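Local coordinates for protein putative P4-specific DNA primase (Enterobacteria phage P4, PDB 1KA8) that binds the phage P4 replication origin through this winged-helix domain, within a larger protein that also acts as DNA primase and DNA helicase, at residues G20-N25 and T79-Q84. Residues are numbered along the deposited sequence; the frame is centred on the assembly and turned at random.
Sequences GMYMGN and TKQGIQ
Gly20 meets the side chain of Gln84 through its carbonyl, with CG of Gln84 3.2 Å from Gly20 O. The side chain of Met21 leaves the contact and rests on Leu37 and Ala40 of helix 37-47, while its backbone pairs with Thr85 and Leu87, farther along the same strand as Gln84.

Tyr22 buries more surface than any other residue here. Its CG stands anti to the carbonyl carbon, beside the backbone N, and one face of the ring lies against Gln84. The evidence for a CH-pi contact is CB of Gln84 at 4.0 Å from the ring centroid of Tyr22, 16° off the normal. CG of Gln84 is anti to its backbone N and the chain runs on extended; its amide plane is stacked on the Tyr22 ring, the planes 10° apart. The rim is bordered by Gly82 O near the ring plane, and the hydroxyl OH of Tyr22 reaches CG2 of Thr79 at 3.5 Å, at the start of the type I turn Thr79-Gly82. Lys35 adds a cation-pi contact to this ring.

Met23 supplies the backbone link: its N donates to Ile83 O at 3.0 Å, with 162° at the hydrogen. Bent at chi2 and chi3, its side chain ends on Leu56, Phe59 and Leu63 of helix 56-69.

A single beta bridge, Tyr22 with Gln84, thus joins the loop before helix 37-47 to a beta-hairpin, consistent with the wing of a winged-helix domain.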
loop_
_atom_site.group_PDB
_atom_site.type_symbol
_atom_site.label_atom_id
_atom_site.label_comp_id
_atom_site.label_asym_id
_atom_site.label_seq_id
_atom_site.Cartn_x
_atom_site.Cartn_y
_atom_site.Cartn_z
ATOM N N GLY A 20 -19.357 7.808 5.701
ATOM C CA GLY A 20 -19.221 7.842 4.256
ATOM C C GLY A 20 -19.514 6.507 3.584
ATOM O O GLY A 20 -20.427 5.778 3.996
ATOM N N MET A 21 -18.730 6.189 2.551
ATOM C CA MET A 21 -18.877 4.947 1.795
ATOM C C MET A 21 -18.752 3.675 2.613
ATOM O O MET A 21 -18.167 3.655 3.696
ATOM C CB MET A 21 -17.842 4.893 0.671
ATOM C CG MET A 21 -18.151 5.809 -0.464
ATOM S SD MET A 21 -16.760 6.076 -1.521
ATOM C CE MET A 21 -17.313 5.039 -2.874
ATOM N N TYR A 22 -19.314 2.609 2.074
ATOM C CA TYR A 22 -19.230 1.307 2.708
ATOM C C TYR A 22 -18.121 0.476 1.997
ATOM O O TYR A 22 -17.928 0.549 0.766
ATOM C CB TYR A 22 -20.577 0.581 2.594
ATOM C CG TYR A 22 -21.584 0.863 3.702
ATOM C CD1 TYR A 22 -22.517 1.897 3.594
ATOM C CD2 TYR A 22 -21.652 0.029 4.828
ATOM C CE1 TYR A 22 -23.504 2.084 4.578
ATOM C CE2 TYR A 22 -22.624 0.204 5.816
ATOM C CZ TYR A 22 -23.556 1.229 5.690
ATOM O OH TYR A 22 -24.536 1.369 6.670
ATOM N N MET A 23 -17.378 -0.303 2.765
ATOM C CA MET A 23 -16.340 -1.130 2.174
ATOM C C MET A 23 -17.047 -2.337 1.596
ATOM O O MET A 23 -16.975 -3.398 2.199
ATOM C CB MET A 23 -15.371 -1.616 3.271
ATOM C CG MET A 23 -14.165 -2.388 2.745
ATOM S SD MET A 23 -13.279 -1.305 1.670
ATOM C CE MET A 23 -12.476 -0.375 2.865
ATOM N N GLY A 24 -17.730 -2.210 0.463
ATOM C CA GLY A 24 -18.446 -3.370 -0.067
ATOM C C GLY A 24 -17.615 -4.646 -0.203
ATOM O O GLY A 24 -16.712 -4.915 0.589
ATOM N N ASN A 25 -17.929 -5.463 -1.198
ATOM C CA ASN A 25 -17.154 -6.666 -1.419
ATOM C C ASN A 25 -17.552 -7.213 -2.769
ATOM O O ASN A 25 -18.546 -6.790 -3.352
ATOM C CB ASN A 25 -17.381 -7.660 -0.300
ATOM C CG ASN A 25 -18.754 -8.209 -0.310
ATOM O OD1 ASN A 25 -19.294 -8.556 0.728
ATOM N ND2 ASN A 25 -19.342 -8.307 -1.489
ATOM N N THR A 79 -21.422 -2.016 11.148
ATOM C CA THR A 79 -22.822 -1.620 11.071
ATOM C C THR A 79 -23.745 -2.741 10.670
ATOM O O THR A 79 -23.310 -3.810 10.284
ATOM C CB THR A 79 -22.965 -0.522 9.988
ATOM O OG1 THR A 79 -22.045 0.534 10.283
ATOM C CG2 THR A 79 -24.404 0.038 9.899
ATOM N N LYS A 80 -25.036 -2.458 10.739
ATOM C CA LYS A 80 -26.062 -3.402 10.331
ATOM C C LYS A 80 -25.808 -3.759 8.865
ATOM O O LYS A 80 -25.921 -4.919 8.479
ATOM C CB LYS A 80 -27.456 -2.767 10.459
ATOM N N GLN A 81 -25.465 -2.767 8.044
ATOM C CA GLN A 81 -25.218 -3.061 6.639
ATOM C C GLN A 81 -23.759 -3.374 6.282
ATOM O O GLN A 81 -23.436 -3.533 5.101
ATOM C CB GLN A 81 -25.762 -1.943 5.731
ATOM C CG GLN A 81 -27.311 -1.758 5.753
ATOM C CD GLN A 81 -28.169 -3.078 5.755
ATOM O OE1 GLN A 81 -29.414 -3.027 5.652
ATOM N NE2 GLN A 81 -27.510 -4.238 5.888
ATOM N N GLY A 82 -22.888 -3.491 7.291
ATOM C CA GLY A 82 -21.487 -3.815 7.040
ATOM C C GLY A 82 -20.517 -2.797 7.594
ATOM O O GLY A 82 -20.871 -2.060 8.503
ATOM N N ILE A 83 -19.297 -2.747 7.064
ATOM C CA ILE A 83 -18.327 -1.777 7.558
ATOM C C ILE A 83 -18.465 -0.491 6.777
ATOM O O ILE A 83 -18.431 -0.488 5.542
ATOM C CB ILE A 83 -16.872 -2.288 7.454
ATOM C CG1 ILE A 83 -16.640 -3.406 8.474
ATOM C CG2 ILE A 83 -15.899 -1.151 7.745
ATOM C CD1 ILE A 83 -17.524 -4.639 8.290
ATOM N N GLN A 84 -18.649 0.605 7.506
ATOM C CA GLN A 84 -18.791 1.904 6.870
ATOM C C GLN A 84 -17.585 2.761 7.192
ATOM O O GLN A 84 -17.094 2.768 8.321
ATOM C CB GLN A 84 -20.059 2.613 7.331
ATOM C CG GLN A 84 -20.288 3.877 6.554
ATOM C CD GLN A 84 -21.558 4.567 6.928
ATOM O OE1 GLN A 84 -21.928 5.562 6.309
ATOM N NE2 GLN A 84 -22.244 4.053 7.945
#